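PDB 1Y9W: acetyltransferase, which transfers acetyl groups and belongs to the GNAT family, whose members typically use acetyl-coenzyme A as donor. Local coordinates for the interface of chains A and B. Numbering follows the deposited sequence. Chains: chain A/B, Acetyltransferase.

Contact 1: the interface of chains A and B. Residues chain A 43-46; chain B 3-5.
The imidazole of B:His5 has the backbone carbonyl of A:Lys45 on one of its faces. A:Lys45 O sits 3.8 Å above the ring plane, displaced toward the rim. The A:Lys45 side chain runs obliquely past the ring in an extended form. Its CG and CE both come to CE1 of B:His5, each at 3.9 Å. These are methylene contacts rather than contacts of the terminal amine. NZ of A:Lys45 stays 5.8 Å from NE2 of B:His5, and these two atoms are not in contact. The B:His5 ring reaches this place with CG set between its backbone N and carbonyl carbon (chi1 55°).

Backbone bonds form the polar core. B:His5 N gives a hydrogen bond to A:Lys45 O at 3.0 Å. A:Lys45 N returns one to B:His5 O at 3.1 Å. Both bonds are between backbone atoms.

Lighter packing flanks this pair. CG1 of A:Val44 meets CD of B:Lys4 at 4.0 Å. CB of A:Asn46 lies 3.4 Å from the carbonyl O of B:Met3.

The paired bonds make an antiparallel bridge between the chains. It joins the end of strand 38-45 of chain A to the start of the N-terminal strand 5-8 of chain B. The N-terminal segment of one copy thereby adds to the sheet of the other.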
# COMPACT_ATOMS: atom_id res chain seq x y z
N VAL A 43 16.57 -10.82 8.23
CA VAL A 43 16.14 -11.48 9.45
C VAL A 43 17.30 -11.65 10.41
O VAL A 43 18.44 -11.83 10.00
CB VAL A 43 15.52 -12.89 9.19
CG1 VAL A 43 14.19 -12.75 8.48
CG2 VAL A 43 16.48 -13.74 8.37
N VAL A 44 16.99 -11.56 11.70
CA VAL A 44 17.98 -11.78 12.73
C VAL A 44 17.55 -13.14 13.24
O VAL A 44 16.41 -13.31 13.65
CB VAL A 44 17.85 -10.77 13.88
CG1 VAL A 44 18.67 -11.24 15.06
CG2 VAL A 44 18.31 -9.40 13.41
N LYS A 45 18.44 -14.13 13.20
CA LYS A 45 18.08 -15.46 13.66
C LYS A 45 19.28 -16.27 14.12
O LYS A 45 20.42 -15.80 14.02
CB LYS A 45 17.37 -16.21 12.54
CG LYS A 45 18.24 -16.47 11.33
CD LYS A 45 17.50 -17.34 10.33
CE LYS A 45 18.32 -17.56 9.08
NZ LYS A 45 17.59 -18.37 8.06
N ASN A 46 19.02 -17.46 14.64
CA ASN A 46 20.10 -18.34 15.08
C ASN A 46 20.18 -19.52 14.13
O ASN A 46 19.34 -19.67 13.24
CB ASN A 46 19.87 -18.82 16.52
CG ASN A 46 18.56 -19.58 16.68
OD1 ASN A 46 17.96 -20.01 15.70
ND2 ASN A 46 18.13 -19.76 17.93
N MET B 3 25.63 -15.76 18.96
CA MET B 3 24.87 -16.92 18.47
C MET B 3 23.72 -16.50 17.56
O MET B 3 22.75 -17.23 17.39
CB MET B 3 24.37 -17.76 19.64
CG MET B 3 25.49 -18.41 20.43
SD MET B 3 24.92 -19.61 21.63
CE MET B 3 25.93 -21.04 21.21
N LYS B 4 23.84 -15.31 16.99
CA LYS B 4 22.85 -14.76 16.07
C LYS B 4 23.54 -14.17 14.84
O LYS B 4 24.73 -13.85 14.86
CB LYS B 4 22.02 -13.68 16.75
CG LYS B 4 21.11 -14.17 17.85
CD LYS B 4 20.17 -13.06 18.29
CE LYS B 4 19.32 -13.47 19.47
NZ LYS B 4 20.15 -13.72 20.68
N HIS B 5 22.79 -14.04 13.75
CA HIS B 5 23.33 -13.47 12.54
C HIS B 5 22.22 -12.84 11.71
O HIS B 5 21.06 -13.25 11.80
CB HIS B 5 24.10 -14.52 11.73
CG HIS B 5 23.32 -15.76 11.39
ND1 HIS B 5 22.45 -15.82 10.33
CD2 HIS B 5 23.33 -17.00 11.94
CE1 HIS B 5 21.96 -17.05 10.24
NE2 HIS B 5 22.48 -17.78 11.20

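Contact 2: the interface of chains A and B. Residues chain A 124, 126-128; chain B 61, 63, 98-99, 101.
A:Asp126 and B:Arg98 supply the polar contact. NH1 of the guanidinium donates a hydrogen bond to the backbone O of A:Asp126 at 2.8 Å. The bond is straight, 169° at the hydrogen, and the acceptor lies in the guanidinium plane. NH2 adds a weak bond to the same oxygen. NH2 also forms a salt bridge with the carboxylate OD2 of A:Asp126 at 3.4 Å. The carboxylate and guanidinium planes are turned 69° apart, so this is not a flat two-pronged pairing.

Ring contacts centre on A:His127. Its NE2 lies over the centre of one face of the B:His63 ring, 3.4 Å above the plane. The two rings are tilted and do not stack flat. With CG anti to the backbone N (chi1 170°), the A:His127 imidazole projects into chain B. There its CE1 meets CD1 of B:Leu101 at 3.7 Å, and its CD2 meets CD2 of B:Leu99.

Apolar packing borders the histidine. A:Val124 reaches tip to tip toward B:Leu99 and B:Leu101. A:Pro128, which follows a cis peptide bond, lies alongside B:Phe61. Its CG sits over one face of that ring, toward the rim.

The site docks the loop after strand 119-124 against the partner's sheet, and may stabilise a dimer.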
# COMPACT_ATOMS: atom_id res chain seq x y z
N VAL A 124 -3.96 9.78 8.81
CA VAL A 124 -5.37 9.50 8.66
C VAL A 124 -5.84 9.35 10.10
O VAL A 124 -5.51 8.37 10.76
CB VAL A 124 -5.63 8.19 7.87
CG1 VAL A 124 -7.14 7.91 7.80
CG2 VAL A 124 -5.05 8.31 6.47
N ASP A 126 -8.37 8.81 13.33
CA ASP A 126 -9.44 7.86 13.63
C ASP A 126 -9.62 6.74 12.61
O ASP A 126 -10.69 6.60 12.00
CB ASP A 126 -10.76 8.59 13.81
CG ASP A 126 -11.66 7.91 14.82
OD1 ASP A 126 -11.25 6.87 15.38
OD2 ASP A 126 -12.77 8.43 15.07
N HIS A 127 -8.58 5.94 12.42
CA HIS A 127 -8.62 4.81 11.51
C HIS A 127 -7.50 3.85 11.87
O HIS A 127 -6.34 4.24 11.87
CB HIS A 127 -8.44 5.23 10.06
CG HIS A 127 -8.24 4.07 9.13
ND1 HIS A 127 -7.11 3.92 8.35
CD2 HIS A 127 -9.00 2.97 8.90
CE1 HIS A 127 -7.18 2.78 7.68
NE2 HIS A 127 -8.32 2.19 8.00
N PRO A 128 -7.85 2.61 12.26
CA PRO A 128 -9.25 2.18 12.37
C PRO A 128 -9.86 3.00 13.50
O PRO A 128 -9.14 3.70 14.21
CB PRO A 128 -9.13 0.69 12.70
CG PRO A 128 -7.81 0.61 13.43
CD PRO A 128 -6.92 1.53 12.64
N PHE B 61 -11.02 -3.15 8.55
CA PHE B 61 -11.06 -2.06 9.53
C PHE B 61 -12.23 -1.14 9.19
O PHE B 61 -12.24 0.03 9.59
CB PHE B 61 -9.78 -1.22 9.50
CG PHE B 61 -8.56 -1.92 10.04
CD1 PHE B 61 -8.66 -3.15 10.69
CD2 PHE B 61 -7.30 -1.34 9.88
CE1 PHE B 61 -7.52 -3.79 11.17
CE2 PHE B 61 -6.15 -1.97 10.36
CZ PHE B 61 -6.26 -3.20 11.01
N HIS B 63 -13.13 0.13 6.23
CA HIS B 63 -12.69 1.15 5.30
C HIS B 63 -12.40 0.41 4.01
O HIS B 63 -12.15 -0.80 4.01
CB HIS B 63 -11.42 1.88 5.81
CG HIS B 63 -10.13 1.34 5.26
ND1 HIS B 63 -9.27 2.11 4.51
CD2 HIS B 63 -9.54 0.13 5.39
CE1 HIS B 63 -8.20 1.40 4.20
NE2 HIS B 63 -8.34 0.19 4.72
N ARG B 98 -16.33 3.19 6.91
CA ARG B 98 -16.39 4.54 7.47
C ARG B 98 -15.67 5.53 6.59
O ARG B 98 -15.88 6.74 6.71
CB ARG B 98 -15.72 4.57 8.84
CG ARG B 98 -16.20 3.53 9.81
CD ARG B 98 -15.23 3.41 10.95
NE ARG B 98 -15.13 4.63 11.75
CZ ARG B 98 -14.01 5.31 11.93
NH1 ARG B 98 -12.87 4.91 11.38
NH2 ARG B 98 -14.01 6.38 12.70
N LEU B 99 -14.80 5.03 5.73
CA LEU B 99 -14.04 5.90 4.86
C LEU B 99 -13.42 5.12 3.72
O LEU B 99 -13.44 3.90 3.70
CB LEU B 99 -12.92 6.60 5.62
CG LEU B 99 -11.72 5.76 6.07
CD1 LEU B 99 -10.55 6.67 6.37
CD2 LEU B 99 -12.08 4.94 7.28
N LEU B 101 -9.81 5.10 1.34
CA LEU B 101 -8.45 5.60 1.21
C LEU B 101 -7.91 5.14 -0.13
O LEU B 101 -8.24 4.06 -0.62
CB LEU B 101 -7.55 5.05 2.32
CG LEU B 101 -7.78 5.50 3.76
CD1 LEU B 101 -6.75 4.83 4.66
CD2 LEU B 101 -7.68 7.01 3.86

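Contact 3: the interface of chains A and B. Residues chain A 68, 107-108; chain B 21, 24-25.
A:Gln108 of the 3-10 helix 106-108 meets B:Asn25 of helix 11-28, amide to amide. NE2 of A:Gln108 donates a hydrogen bond to OD1 of B:Asn25 at 2.9 Å. The donor approaches the carbonyl from the side, at a C=O...N angle of 102°, and is tilted from the carbonyl plane. The two amide planes are 51° apart. A:Gln108 is extended beyond CG (chi2 -176°), which carries its amide across to the helix. Water 1 is a second bridge, hydrogen-bonded to NE2 of A:Gln108 and ND2 of B:Asn25. Bond and water together would probably limit rotation of both amides. NE2 of A:Gln108 also comes 3.1 Å from ND2 of B:Asn25, without a hydrogen bond.

A:Phe107 buries slightly more surface than B:Asn25, and A:Gln108 more than either. The edge of the A:Phe107 ring faces the asparagine amide, with CE1 3.7 Å from CG of B:Asn25. The backbone O of A:Phe107 lies in the B:Tyr24 ring plane, at its edge, 3.4 Å from CE2 of B:Tyr24.

B:Val21 packs against the edge of A:Phe68. The patch sets helix 11-28 of one copy on the 3-10 helix and strand 63-71 of the other, in a possible dimer interface. CD1 of A:Phe68 is 3.8 Å from CB of B:Val21.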
# COMPACT_ATOMS: atom_id res chain seq x y z
N PHE A 68 6.86 -4.50 6.44
CA PHE A 68 6.73 -5.01 7.79
C PHE A 68 8.06 -5.02 8.53
O PHE A 68 9.11 -5.34 7.97
CB PHE A 68 6.16 -6.42 7.76
CG PHE A 68 4.81 -6.52 7.14
CD1 PHE A 68 3.67 -6.25 7.88
CD2 PHE A 68 4.68 -6.84 5.80
CE1 PHE A 68 2.42 -6.31 7.31
CE2 PHE A 68 3.43 -6.90 5.20
CZ PHE A 68 2.30 -6.63 5.96
N PHE A 107 -0.86 2.20 17.08
CA PHE A 107 -0.56 1.06 17.94
C PHE A 107 0.66 0.26 17.48
O PHE A 107 0.92 -0.84 17.99
CB PHE A 107 -1.80 0.15 18.05
CG PHE A 107 -2.34 -0.29 16.72
CD1 PHE A 107 -1.75 -1.33 16.02
CD2 PHE A 107 -3.43 0.36 16.16
CE1 PHE A 107 -2.23 -1.71 14.77
CE2 PHE A 107 -3.93 -0.02 14.92
CZ PHE A 107 -3.33 -1.06 14.22
N GLN A 108 1.42 0.81 16.53
CA GLN A 108 2.61 0.16 16.00
C GLN A 108 3.88 0.99 16.22
O GLN A 108 4.80 0.96 15.40
CB GLN A 108 2.47 -0.09 14.51
CG GLN A 108 1.27 -0.90 14.10
CD GLN A 108 1.26 -1.17 12.61
OE1 GLN A 108 1.45 -0.26 11.80
NE2 GLN A 108 1.03 -2.43 12.24
N VAL B 21 3.38 -9.46 12.61
CA VAL B 21 2.88 -8.10 12.73
C VAL B 21 1.35 -8.13 12.74
O VAL B 21 0.71 -7.47 13.55
CB VAL B 21 3.37 -7.23 11.55
CG1 VAL B 21 2.69 -5.87 11.57
CG2 VAL B 21 4.87 -7.06 11.63
N TYR B 24 0.20 -9.29 16.13
CA TYR B 24 0.25 -8.28 17.17
C TYR B 24 -0.86 -7.23 16.98
O TYR B 24 -1.50 -6.81 17.95
CB TYR B 24 1.61 -7.57 17.17
CG TYR B 24 1.66 -6.44 18.19
CD1 TYR B 24 1.84 -6.71 19.54
CD2 TYR B 24 1.43 -5.12 17.80
CE1 TYR B 24 1.80 -5.69 20.49
CE2 TYR B 24 1.38 -4.09 18.74
CZ TYR B 24 1.57 -4.38 20.09
OH TYR B 24 1.50 -3.38 21.02
N ASN B 25 -1.06 -6.79 15.74
CA ASN B 25 -2.08 -5.78 15.45
C ASN B 25 -3.41 -6.27 15.98
O ASN B 25 -4.09 -5.58 16.74
CB ASN B 25 -2.21 -5.53 13.95
CG ASN B 25 -0.98 -4.89 13.33
OD1 ASN B 25 -0.11 -4.39 14.03
ND2 ASN B 25 -0.92 -4.88 12.00
O HOH W 1 0.88 -3.67 9.52

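Contact 3 lies between the others along the interface. Its C-alpha centre is about 21 Å from that of contact 1 and about 16 Å from that of contact 2, while contacts 1 and 2 are about 37 Å apart. Strand 63-71 serves both contact 2, from chain B, and contact 3, from chain A. Contacts 1 and 3 both use the N-terminal region of chain B, its strand 5-8 and the helix that follows. Two-fold symmetry repeats each contact with the chains exchanged. The N-terminal region thus meets the partner in contacts 1 and 3, while contact 2 joins other elements. This suggests a dimer, though the structure alone does not prove it.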